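Local coordinates for protein MATE family efflux transporter (Vibrio cholerae, PDB 6IDP) that probably exports drugs and other toxic compounds across the bacterial inner membrane as a multidrug efflux transporter of the MATE family, with a conformational change that depends on protons, at residues 8-13 with 306-311; 23-28 with 279-284; 153-156 with 162-165; 288-293 with 366-371; 371-376 with 380-385. One frame throughout, in Å; residues are numbered along the deposited sequence.

Interaction 1 (8-13 with 306-311); sequences SSLAKQ and IRQLVR. With OLC ((2R)-2,3-dihydroxypropyl (9Z)-octadec-9-enoate), chain H; OLC ((2R)-2,3-dihydroxypropyl (9Z)-octadec-9-enoate), chain P.
L10 and L309 supply the apolar part of this helix-helix contact, and their CA atoms lie 6.1 Å apart. CD1 of L309 slips in beside the backbone of helix 5-39, 3.7 Å from L10 O and 4.3 Å from L10 CB. L309 holds CG anti to its backbone N (chi1 -179°), a turn that brings the methyl to L10 although its CB does not aim there. A mixed contact stands beside it: L10 points toward helix 303-330, and its CD1 lies 3.8 Å from Q308 CB and 3.6 Å from Q308 OE1, the two side chains nearly perpendicular. Such packing is that of transmembrane helices in the all-helical MATE fold, here joining the first helix to one some 290 residues later; H305 and I312 close round L10, while L290, M293 and M297 cover L309. Lipid contacts lie on the outer flanks. An acyl chain of monoolein (OLC, chain H) runs over R307, with C13 3.4 Å above the centre of one guanidinium face and C8 at its edge, in plane. A second monoolein (chain P) lines helix 5-39, where its C8 sits 3.8 Å from A11 CB and its C5 3.7 Å from K12 CG.

Interaction 2 (23-28 with 279-284); sequences FGVLSL and ALVAVL. With OLC ((2R)-2,3-dihydroxypropyl (9Z)-octadec-9-enoate), chain N.
V25 spreads its two methyls over two residues of the facing helix: CG1 lies 3.8 Å from V281 CG2, and CG2 lies 4.1 Å from L284 CD1. The two valines lie alongside, pointing opposite ways, whereas L284 is turned roughly square to V25. L26 joins at the margin, its CD2 4.3 Å from the same V281 CG2. V281 takes the rotamer in which CG1 stands between the backbone N and the carbonyl carbon (chi1 67°); CG2 is thereby turned to helix 5-39, and CG1 meets the acyl chain of a monoolein (OLC, chain N) 3.6 Å away at C13. This is the start of helix 281-299, with L280 at the N-cap position, packed against the middle of helix 5-39, so the contact joins the first MatE family region to the second. Within helix 5-39, the hydroxyl of S27 turns back and gives its proton to G24 O at 2.7 Å, tilted 34° from the carbonyl plane. L28 N reaches that oxygen from the same face, and M168 and S171 of helix 161-184 pack on S27. Across the segments the contact rests on dispersion between methyl groups, without a hydrogen bond, and continues into lipid at V281.

Interaction 3 (153-156 with 162-165); sequences VCRA and LPGT
Apolar contact between C154 and the L162-P163 pair carries this junction. C154 points at the facing helix, and its CB lies 4.0 Å from P163 CD, the ring carbon next to the proline nitrogen. Its sulfur, anti to the carbonyl carbon and beside the backbone N (chi1 -68°), reaches past the ring to L162, where CD2 stands 4.1 Å from SG. L162 has CG anti to its N, and this sets CD2 beside the thiol. The CA atoms of C154 and P163 are 7.1 Å apart, and V207 and V211 of helix 189-213, with W216, also pack against C154.

The two segments form a helical hairpin: the end of helix 124-156 turns through a short connection into the first turns of helix 161-184, within the first MatE family region of this all-helical transporter. Two bonds shape the turn itself, since N157 ND2 bonds V153 O and N159 OD1 accepts from L162 N at the start of the second helix.

R155 adds an aliphatic touch, its polar end turned to another helix. The base of its side chain passes P163 obliquely, CG to CG 4.2 Å. Its chain is extended through CG and then bends at chi3 (39°), turning the guanidinium from the proline toward helix 281-299, where NE donates to M288 O. T72 of helix 54-80 and T160 also pack against R155.

Interaction 4 (288-293 with 366-371); sequences MSLPPM and CMLMVS
A proline-kinked stretch of helix 281-299 packs here on helix 360-375, within the second MatE family region. P291 leads the contact: its ring carbon CG rests 3.9 Å from S371 CB and 3.9 Å from S371 O, and the CA atoms of P291 and S371 are 6.3 Å apart. The residue before it, L290, meets L368, one turn before S371, with L290 CD2 4.3 Å from L368 CG. The end of L368 swings over to L290 with chi1 at -135°, away from the usual staggered values.

The kink belongs to the helix itself. P291 and P292 have no N-H to give, and the nitrogens of 288, 291 and 292 make no bond to the preceding turn, so the run from M288 to P292 lacks part of the usual helical ladder. M288 O, four residues before P292, thus finds no N-H there. Two successive prolines in this way interrupt the helical bonding within the all-helical MATE fold.

Polar groups serve their own helices or others, and none bridges the pair. S371 OG, set between the backbone N and the carbonyl carbon (chi1 68°), donates to L368 O at 2.8 Å, tilted 28° from the carbonyl plane. S289 OG bonds T18 OG1 of helix 5-39, and L309 of helix 303-330 packs on L290.

Interaction 5 (371-376 with 380-385); sequences SVANAL and YVALTI. With OLC ((2R)-2,3-dihydroxypropyl (9Z)-octadec-9-enoate), chain S.
Helices 371-375 and 380-385 run nearly antiparallel, their directions 163° apart and their axes 7.9 Å at closest approach. They form a tight helical hairpin within the second MatE family region, where helix 360-375 ends and helix 379-435 begins after a very short turn. Two alanines make the close packing possible: the CA atoms of A373 and A382 are 5.2 Å apart, and A373 CB meets A382 CB at 3.7 Å. V381 adds a more distant touch, its CG1 4.3 Å from A373 CB.

N374 lays its amide against the methyl of A382, which sits 3.4 Å from OD1 and nearly as near to CG and ND2. The rotamer with CG anti to the carbonyl carbon (chi1 -79°) swings this end toward the second helix. This meeting is packing alone, with no hydrogen bond between the segments. I236 of helix 226-259 and S379 also press on N374.

On the far flank of helix 379-435 a monoolein (OLC, chain S) passes Y380, L383 and T384, with C14 3.7 Å from L383 CD2. Y380 meets the ring of H235, the planes about 55° apart. The hydroxyl of T384 gives its proton to Y380 O at 2.8 Å, and T384 N reaches the same oxygen from the opposite face of its plane.

Helix 5-39 serves interactions 1 and 2, helix 281-299 serves 2 and 4, and helix 303-330, which follows it in the chain, serves 1. Interactions 4 and 5 share S371 and helix 360-375, and their centres are about 9 Å apart. Interactions 1 and 4 touch through L309 and L290, about 13 Å between centres, and alternate along the chain. Interaction 3 is a local hairpin nested inside the loops closed by 1 and 2, yet it meets interaction 4 through R155 and M288 and so connects the two MatE family regions. Interaction 5 closes last along the chain. Together they knit the N-terminal helix and both family regions into one mostly apolar helical packing.

Interaction 1 (8-13 with 306-311)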
# COMPACT_ATOMS: atom_id res chain seq x y z
N SER A 8 3.06 28.34 2.02
CA SER A 8 1.90 28.30 1.15
C SER A 8 2.22 27.59 -0.16
O SER A 8 1.38 26.86 -0.70
CB SER A 8 1.40 29.72 0.87
OG SER A 8 0.38 29.73 -0.11
N SER A 9 3.43 27.79 -0.66
CA SER A 9 3.86 27.17 -1.90
C SER A 9 4.08 25.67 -1.73
O SER A 9 3.74 24.88 -2.61
CB SER A 9 5.13 27.83 -2.43
OG SER A 9 5.62 27.15 -3.57
N LEU A 10 4.67 25.29 -0.60
CA LEU A 10 4.91 23.88 -0.30
C LEU A 10 3.59 23.13 -0.12
O LEU A 10 3.46 21.98 -0.55
CB LEU A 10 5.78 23.74 0.95
CG LEU A 10 7.26 24.08 0.76
CD1 LEU A 10 7.99 24.08 2.10
CD2 LEU A 10 7.91 23.10 -0.21
N ALA A 11 2.63 23.78 0.52
CA ALA A 11 1.32 23.18 0.75
C ALA A 11 0.59 22.94 -0.57
O ALA A 11 -0.03 21.89 -0.76
CB ALA A 11 0.48 24.07 1.67
N LYS A 12 0.66 23.92 -1.47
CA LYS A 12 0.04 23.79 -2.78
C LYS A 12 0.72 22.73 -3.64
O LYS A 12 0.06 22.03 -4.42
CB LYS A 12 0.04 25.13 -3.51
CG LYS A 12 -0.98 26.12 -2.99
CD LYS A 12 -0.98 27.41 -3.80
CE LYS A 12 -2.12 28.32 -3.39
NZ LYS A 12 -2.05 28.70 -1.95
N GLN A 13 2.03 22.61 -3.51
CA GLN A 13 2.78 21.60 -4.26
C GLN A 13 2.38 20.20 -3.79
O GLN A 13 2.17 19.30 -4.60
CB GLN A 13 4.29 21.80 -4.11
CG GLN A 13 4.84 23.03 -4.84
CD GLN A 13 6.30 23.30 -4.51
OE1 GLN A 13 7.03 22.40 -4.10
NE2 GLN A 13 6.73 24.54 -4.70
N ILE A 306 12.30 20.48 3.69
CA ILE A 306 11.94 19.13 4.13
C ILE A 306 11.17 19.19 5.45
O ILE A 306 10.07 18.66 5.56
CB ILE A 306 13.17 18.22 4.29
CG1 ILE A 306 13.75 17.84 2.93
CG2 ILE A 306 12.80 16.95 5.05
CD1 ILE A 306 14.99 16.96 3.00
N ARG A 307 11.76 19.87 6.43
CA ARG A 307 11.14 19.99 7.75
C ARG A 307 9.78 20.69 7.65
O ARG A 307 8.81 20.26 8.28
CB ARG A 307 12.06 20.74 8.71
CG ARG A 307 13.30 19.95 9.09
CD ARG A 307 13.46 19.86 10.59
NE ARG A 307 14.05 21.07 11.14
CZ ARG A 307 13.91 21.47 12.40
NH1 ARG A 307 13.19 20.75 13.25
NH2 ARG A 307 14.49 22.58 12.81
N GLN A 308 9.71 21.76 6.86
CA GLN A 308 8.46 22.48 6.67
C GLN A 308 7.37 21.61 6.02
O GLN A 308 6.25 21.55 6.50
CB GLN A 308 8.70 23.75 5.83
CG GLN A 308 9.56 24.79 6.53
CD GLN A 308 9.69 26.09 5.75
OE1 GLN A 308 9.77 26.09 4.52
NE2 GLN A 308 9.73 27.20 6.47
N LEU A 309 7.72 20.93 4.93
CA LEU A 309 6.76 20.11 4.19
C LEU A 309 6.21 18.95 5.04
O LEU A 309 5.03 18.62 4.95
CB LEU A 309 7.40 19.56 2.92
CG LEU A 309 6.52 18.70 2.01
CD1 LEU A 309 5.29 19.48 1.54
CD2 LEU A 309 7.31 18.19 0.82
N VAL A 310 7.07 18.35 5.85
CA VAL A 310 6.65 17.25 6.71
C VAL A 310 5.67 17.74 7.77
O VAL A 310 4.66 17.08 8.04
CB VAL A 310 7.86 16.56 7.38
CG1 VAL A 310 7.41 15.62 8.49
CG2 VAL A 310 8.68 15.81 6.35
N ARG A 311 5.95 18.89 8.36
CA ARG A 311 5.06 19.47 9.36
C ARG A 311 3.73 19.87 8.74
O ARG A 311 2.68 19.69 9.36
CB ARG A 311 5.72 20.67 10.04
CG ARG A 311 6.77 20.27 11.07
CD ARG A 311 7.54 21.47 11.60
NE ARG A 311 8.40 21.10 12.72
CZ ARG A 311 8.08 21.28 14.00
NH1 ARG A 311 6.92 21.84 14.33
NH2 ARG A 311 8.92 20.92 14.96
C18 OLC H . 14.55 18.17 17.03
C10 OLC H . 17.56 21.93 9.89
C9 OLC H . 16.83 22.89 9.27
C17 OLC H . 14.69 17.44 15.71
C11 OLC H . 17.56 21.80 11.40
C8 OLC H . 15.99 23.87 10.05
C16 OLC H . 15.27 18.35 14.65
C12 OLC H . 17.98 20.41 11.81
C7 OLC H . 14.69 24.13 9.32
C15 OLC H . 16.78 18.35 14.73
C13 OLC H . 16.92 19.82 12.72
C6 OLC H . 13.62 24.55 10.30
C14 OLC H . 17.40 18.53 13.35
C5 OLC H . 12.25 24.22 9.74
C4 OLC H . 11.24 24.15 10.87
C18 OLC P . -5.92 15.44 -1.49
C10 OLC P . -3.39 21.29 2.23
C9 OLC P . -3.80 22.57 2.01
C17 OLC P . -6.00 15.89 -0.05
C11 OLC P . -2.30 20.68 1.38
C8 OLC P . -3.17 23.41 0.92
C16 OLC P . -5.03 17.03 0.18
C12 OLC P . -1.81 19.39 2.01
C7 OLC P . -4.09 24.55 0.55
C15 OLC P . -3.63 16.47 0.36
C13 OLC P . -2.84 18.29 1.83
C6 OLC P . -3.60 25.85 1.15
C14 OLC P . -2.65 17.62 0.49
C5 OLC P . -2.39 26.34 0.38

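Interaction 2 (23-28 with 279-284)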
# COMPACT_ATOMS: atom_id res chain seq x y z
N PHE A 23 -7.21 10.00 -6.38
CA PHE A 23 -8.16 9.56 -7.40
C PHE A 23 -7.76 8.21 -7.97
O PHE A 23 -8.62 7.39 -8.29
CB PHE A 23 -8.29 10.60 -8.52
CG PHE A 23 -9.11 11.80 -8.16
CD1 PHE A 23 -9.55 12.01 -6.86
CD2 PHE A 23 -9.47 12.73 -9.14
CE1 PHE A 23 -10.31 13.12 -6.54
CE2 PHE A 23 -10.23 13.84 -8.82
CZ PHE A 23 -10.65 14.03 -7.52
N GLY A 24 -6.46 8.00 -8.11
CA GLY A 24 -5.94 6.73 -8.59
C GLY A 24 -6.33 5.58 -7.69
O GLY A 24 -6.84 4.56 -8.16
N VAL A 25 -6.10 5.75 -6.40
CA VAL A 25 -6.45 4.74 -5.41
C VAL A 25 -7.96 4.53 -5.34
O VAL A 25 -8.43 3.39 -5.29
CB VAL A 25 -5.91 5.12 -4.01
CG1 VAL A 25 -6.45 4.18 -2.95
CG2 VAL A 25 -4.39 5.10 -4.01
N LEU A 26 -8.71 5.63 -5.35
CA LEU A 26 -10.17 5.58 -5.32
C LEU A 26 -10.76 4.86 -6.53
O LEU A 26 -11.70 4.07 -6.40
CB LEU A 26 -10.75 6.99 -5.22
CG LEU A 26 -10.70 7.66 -3.85
CD1 LEU A 26 -11.13 9.12 -3.95
CD2 LEU A 26 -11.59 6.92 -2.87
N SER A 27 -10.22 5.15 -7.71
CA SER A 27 -10.67 4.49 -8.93
C SER A 27 -10.36 3.00 -8.85
O SER A 27 -11.15 2.16 -9.28
CB SER A 27 -10.01 5.11 -10.16
OG SER A 27 -8.62 4.87 -10.17
N LEU A 28 -9.20 2.69 -8.28
CA LEU A 28 -8.76 1.32 -8.09
C LEU A 28 -9.71 0.54 -7.18
O LEU A 28 -10.12 -0.58 -7.51
CB LEU A 28 -7.34 1.30 -7.51
CG LEU A 28 -6.74 -0.04 -7.12
CD1 LEU A 28 -6.79 -1.00 -8.30
CD2 LEU A 28 -5.30 0.14 -6.64
N ALA A 279 -11.16 5.64 5.45
CA ALA A 279 -10.96 6.86 6.23
C ALA A 279 -9.53 7.38 6.10
O ALA A 279 -9.27 8.57 6.30
CB ALA A 279 -11.30 6.63 7.69
N LEU A 280 -8.60 6.49 5.76
CA LEU A 280 -7.19 6.84 5.67
C LEU A 280 -6.69 6.90 4.23
O LEU A 280 -5.48 6.82 3.98
CB LEU A 280 -6.34 5.84 6.46
CG LEU A 280 -6.28 6.00 7.99
CD1 LEU A 280 -5.73 4.74 8.63
CD2 LEU A 280 -5.44 7.21 8.37
N VAL A 281 -7.60 7.03 3.27
CA VAL A 281 -7.22 6.98 1.87
C VAL A 281 -6.40 8.21 1.46
O VAL A 281 -5.54 8.13 0.59
CB VAL A 281 -8.47 6.84 0.95
CG1 VAL A 281 -9.33 8.09 0.99
CG2 VAL A 281 -8.05 6.52 -0.48
N ALA A 282 -6.64 9.35 2.11
CA ALA A 282 -5.87 10.55 1.80
C ALA A 282 -4.45 10.44 2.34
O ALA A 282 -3.50 10.91 1.71
CB ALA A 282 -6.55 11.79 2.36
N VAL A 283 -4.32 9.81 3.50
CA VAL A 283 -3.00 9.59 4.08
C VAL A 283 -2.24 8.59 3.20
O VAL A 283 -1.05 8.77 2.93
CB VAL A 283 -3.09 9.06 5.52
CG1 VAL A 283 -1.70 8.84 6.10
CG2 VAL A 283 -3.86 10.04 6.39
N LEU A 284 -2.95 7.56 2.75
CA LEU A 284 -2.38 6.56 1.86
C LEU A 284 -1.84 7.20 0.58
O LEU A 284 -0.73 6.90 0.14
CB LEU A 284 -3.43 5.50 1.52
CG LEU A 284 -2.95 4.12 1.06
CD1 LEU A 284 -2.73 4.06 -0.45
CD2 LEU A 284 -1.69 3.71 1.82
C18 OLC N . -15.43 8.37 5.57
C17 OLC N . -14.08 8.99 5.28
C16 OLC N . -13.98 9.31 3.80
C12 OLC N . -11.22 11.23 0.21
C15 OLC N . -12.63 9.93 3.50
C13 OLC N . -11.33 11.03 1.71
C14 OLC N . -12.47 10.08 2.00

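Interaction 3 (153-156 with 162-165)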
# COMPACT_ATOMS: atom_id res chain seq x y z
N VAL A 153 8.83 5.04 -11.23
CA VAL A 153 9.80 5.86 -11.94
C VAL A 153 9.22 7.25 -12.23
O VAL A 153 9.91 8.26 -12.06
CB VAL A 153 10.26 5.19 -13.25
CG1 VAL A 153 11.11 6.14 -14.08
CG2 VAL A 153 11.03 3.91 -12.94
N CYS A 154 7.95 7.31 -12.63
CA CYS A 154 7.25 8.58 -12.83
C CYS A 154 7.26 9.42 -11.57
O CYS A 154 7.62 10.60 -11.59
CB CYS A 154 5.80 8.35 -13.26
SG CYS A 154 5.57 7.63 -14.90
N ARG A 155 6.85 8.80 -10.47
CA ARG A 155 6.78 9.45 -9.18
C ARG A 155 8.16 9.90 -8.73
O ARG A 155 8.33 11.01 -8.23
CB ARG A 155 6.13 8.52 -8.15
CG ARG A 155 4.63 8.33 -8.35
CD ARG A 155 4.05 7.24 -7.44
NE ARG A 155 4.64 7.27 -6.11
CZ ARG A 155 5.27 6.25 -5.54
NH1 ARG A 155 5.38 5.10 -6.19
NH2 ARG A 155 5.78 6.37 -4.32
N ALA A 156 9.15 9.04 -8.93
CA ALA A 156 10.54 9.36 -8.59
C ALA A 156 11.00 10.61 -9.33
O ALA A 156 11.83 11.37 -8.83
CB ALA A 156 11.45 8.19 -8.91
N LEU A 162 0.37 11.45 -14.15
CA LEU A 162 0.33 10.40 -15.17
C LEU A 162 0.00 9.02 -14.57
O LEU A 162 -0.88 8.33 -15.08
CB LEU A 162 1.65 10.35 -15.95
CG LEU A 162 1.77 9.32 -17.07
CD1 LEU A 162 0.66 9.51 -18.10
CD2 LEU A 162 3.14 9.42 -17.73
N PRO A 163 0.70 8.60 -13.49
CA PRO A 163 0.26 7.33 -12.89
C PRO A 163 -1.15 7.40 -12.31
O PRO A 163 -1.89 6.42 -12.42
CB PRO A 163 1.30 7.09 -11.78
CG PRO A 163 1.95 8.40 -11.54
CD PRO A 163 1.94 9.09 -12.86
N GLY A 164 -1.51 8.53 -11.72
CA GLY A 164 -2.84 8.70 -11.16
C GLY A 164 -3.92 8.57 -12.22
O GLY A 164 -4.92 7.89 -12.02
N THR A 165 -3.69 9.23 -13.35
CA THR A 165 -4.63 9.20 -14.46
C THR A 165 -4.77 7.79 -15.03
O THR A 165 -5.87 7.33 -15.32
CB THR A 165 -4.19 10.17 -15.57
OG1 THR A 165 -4.31 11.52 -15.10
CG2 THR A 165 -5.06 10.01 -16.81

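Interaction 4 (288-293 with 366-371)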
# COMPACT_ATOMS: atom_id res chain seq x y z
N MET A 288 2.56 8.13 -1.13
CA MET A 288 3.06 7.91 -2.47
C MET A 288 3.50 9.22 -3.14
O MET A 288 4.30 9.22 -4.07
CB MET A 288 2.01 7.21 -3.33
CG MET A 288 1.78 5.76 -2.93
SD MET A 288 0.47 4.98 -3.89
CE MET A 288 -0.95 5.91 -3.32
N SER A 289 2.97 10.34 -2.65
CA SER A 289 3.28 11.64 -3.25
C SER A 289 4.39 12.36 -2.50
O SER A 289 5.21 13.05 -3.10
CB SER A 289 2.02 12.52 -3.30
OG SER A 289 1.47 12.69 -2.01
N LEU A 290 4.41 12.21 -1.18
CA LEU A 290 5.38 12.89 -0.33
C LEU A 290 6.83 12.38 -0.46
O LEU A 290 7.76 13.19 -0.52
CB LEU A 290 4.93 12.81 1.13
CG LEU A 290 5.76 13.56 2.18
CD1 LEU A 290 5.86 15.03 1.82
CD2 LEU A 290 5.14 13.38 3.56
N PRO A 291 7.05 11.04 -0.49
CA PRO A 291 8.45 10.60 -0.58
C PRO A 291 9.28 11.12 -1.77
O PRO A 291 10.46 11.40 -1.56
CB PRO A 291 8.32 9.07 -0.66
CG PRO A 291 7.07 8.78 0.09
CD PRO A 291 6.14 9.90 -0.26
N PRO A 292 8.70 11.25 -2.99
CA PRO A 292 9.54 11.82 -4.05
C PRO A 292 9.94 13.26 -3.78
O PRO A 292 11.06 13.66 -4.09
CB PRO A 292 8.65 11.75 -5.29
CG PRO A 292 7.59 10.76 -4.97
CD PRO A 292 7.38 10.83 -3.50
N MET A 293 9.03 14.04 -3.20
CA MET A 293 9.31 15.42 -2.85
C MET A 293 10.44 15.49 -1.83
O MET A 293 11.38 16.27 -1.97
CB MET A 293 8.06 16.12 -2.31
CG MET A 293 6.86 16.07 -3.24
SD MET A 293 5.37 16.81 -2.53
CE MET A 293 5.78 18.56 -2.59
N CYS A 366 2.00 7.85 11.94
CA CYS A 366 2.89 6.69 11.93
C CYS A 366 3.17 6.23 10.50
O CYS A 366 4.31 5.94 10.15
CB CYS A 366 2.29 5.55 12.76
SG CYS A 366 3.40 4.15 13.00
N MET A 367 2.12 6.17 9.69
CA MET A 367 2.25 5.83 8.28
C MET A 367 3.13 6.85 7.56
O MET A 367 3.96 6.50 6.73
CB MET A 367 0.88 5.77 7.61
CG MET A 367 -0.03 4.67 8.14
SD MET A 367 -1.75 4.87 7.61
CE MET A 367 -1.57 4.82 5.83
N LEU A 368 2.92 8.12 7.90
CA LEU A 368 3.64 9.22 7.28
C LEU A 368 5.13 9.16 7.61
O LEU A 368 5.98 9.32 6.74
CB LEU A 368 3.05 10.56 7.73
CG LEU A 368 2.81 11.64 6.67
CD1 LEU A 368 1.85 11.14 5.61
CD2 LEU A 368 2.28 12.89 7.34
N MET A 369 5.43 8.92 8.88
CA MET A 369 6.80 8.89 9.35
C MET A 369 7.59 7.73 8.74
O MET A 369 8.78 7.87 8.47
CB MET A 369 6.84 8.80 10.88
CG MET A 369 6.29 10.05 11.58
SD MET A 369 7.21 11.55 11.18
CE MET A 369 6.13 12.33 9.98
N VAL A 370 6.92 6.60 8.50
CA VAL A 370 7.55 5.46 7.84
C VAL A 370 8.00 5.84 6.43
O VAL A 370 9.14 5.61 6.05
CB VAL A 370 6.62 4.23 7.76
CG1 VAL A 370 7.17 3.20 6.78
CG2 VAL A 370 6.43 3.61 9.14
N SER A 371 7.08 6.43 5.67
CA SER A 371 7.37 6.82 4.29
C SER A 371 8.42 7.93 4.22
O SER A 371 9.22 7.97 3.29
CB SER A 371 6.09 7.27 3.59
OG SER A 371 5.61 8.48 4.13

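Interaction 5 (371-376 with 380-385)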
# COMPACT_ATOMS: atom_id res chain seq x y z
N SER A 371 7.08 6.43 5.67
CA SER A 371 7.37 6.82 4.29
C SER A 371 8.42 7.93 4.22
O SER A 371 9.22 7.97 3.29
CB SER A 371 6.09 7.27 3.59
OG SER A 371 5.61 8.48 4.13
N VAL A 372 8.42 8.82 5.21
CA VAL A 372 9.39 9.91 5.26
C VAL A 372 10.78 9.37 5.59
O VAL A 372 11.77 9.78 4.98
CB VAL A 372 8.98 10.98 6.30
CG1 VAL A 372 10.16 11.89 6.63
CG2 VAL A 372 7.80 11.80 5.78
N ALA A 373 10.85 8.45 6.55
CA ALA A 373 12.11 7.81 6.92
C ALA A 373 12.75 7.11 5.72
O ALA A 373 13.95 7.26 5.47
CB ALA A 373 11.89 6.83 8.05
N ASN A 374 11.95 6.33 4.99
CA ASN A 374 12.43 5.67 3.78
C ASN A 374 12.92 6.67 2.74
O ASN A 374 13.95 6.45 2.09
CB ASN A 374 11.33 4.79 3.17
CG ASN A 374 11.18 3.46 3.88
OD1 ASN A 374 12.16 2.81 4.24
ND2 ASN A 374 9.93 3.03 4.08
N ALA A 375 12.18 7.76 2.58
CA ALA A 375 12.51 8.79 1.60
C ALA A 375 13.87 9.44 1.89
O ALA A 375 14.55 9.91 0.97
CB ALA A 375 11.42 9.85 1.55
N LEU A 376 14.24 9.47 3.16
CA LEU A 376 15.52 10.03 3.59
C LEU A 376 16.63 8.98 3.59
O LEU A 376 17.75 9.25 4.01
CB LEU A 376 15.40 10.65 4.98
CG LEU A 376 14.51 11.89 5.13
CD1 LEU A 376 14.23 12.16 6.60
CD2 LEU A 376 15.16 13.10 4.47
N TYR A 380 16.02 1.55 8.03
CA TYR A 380 16.00 0.78 9.27
C TYR A 380 15.25 1.52 10.37
O TYR A 380 14.65 0.89 11.24
CB TYR A 380 17.42 0.44 9.72
CG TYR A 380 18.07 -0.61 8.85
CD1 TYR A 380 17.84 -1.96 9.07
CD2 TYR A 380 18.90 -0.25 7.80
CE1 TYR A 380 18.42 -2.93 8.27
CE2 TYR A 380 19.49 -1.21 6.99
CZ TYR A 380 19.25 -2.55 7.24
OH TYR A 380 19.84 -3.50 6.44
N VAL A 381 15.27 2.85 10.31
CA VAL A 381 14.42 3.64 11.19
C VAL A 381 12.95 3.41 10.81
O VAL A 381 12.08 3.32 11.68
CB VAL A 381 14.75 5.15 11.10
CG1 VAL A 381 13.71 5.98 11.83
CG2 VAL A 381 16.14 5.41 11.67
N ALA A 382 12.69 3.31 9.51
CA ALA A 382 11.34 3.07 9.01
C ALA A 382 10.82 1.70 9.45
O ALA A 382 9.66 1.56 9.84
CB ALA A 382 11.31 3.19 7.50
N LEU A 383 11.70 0.69 9.39
CA LEU A 383 11.36 -0.66 9.82
C LEU A 383 11.11 -0.71 11.32
O LEU A 383 10.21 -1.42 11.79
CB LEU A 383 12.47 -1.64 9.44
CG LEU A 383 12.35 -3.06 10.00
CD1 LEU A 383 11.09 -3.74 9.47
CD2 LEU A 383 13.58 -3.89 9.69
N THR A 384 11.91 0.04 12.08
CA THR A 384 11.76 0.10 13.53
C THR A 384 10.40 0.66 13.93
O THR A 384 9.73 0.14 14.81
CB THR A 384 12.87 0.95 14.18
OG1 THR A 384 14.15 0.37 13.90
CG2 THR A 384 12.67 1.04 15.69
N ILE A 385 10.00 1.74 13.26
CA ILE A 385 8.73 2.39 13.55
C ILE A 385 7.57 1.43 13.27
O ILE A 385 6.66 1.29 14.09
CB ILE A 385 8.56 3.68 12.73
CG1 ILE A 385 9.59 4.72 13.16
CG2 ILE A 385 7.15 4.24 12.89
CD1 ILE A 385 9.58 6.00 12.35
C18 OLC S . 10.95 -7.61 12.32
C10 OLC S . 17.59 -1.25 14.45
C9 OLC S . 17.90 0.06 14.47
C17 OLC S . 11.77 -6.97 13.42
C11 OLC S . 16.59 -1.80 13.46
C8 OLC S . 17.25 1.02 13.50
C16 OLC S . 12.48 -5.75 12.88
C12 OLC S . 16.55 -3.31 13.56
C7 OLC S . 17.22 2.41 14.09
C15 OLC S . 13.30 -5.11 13.97
C13 OLC S . 15.32 -3.73 14.34
C6 OLC S . 18.63 2.83 14.45
C14 OLC S . 14.21 -4.06 13.37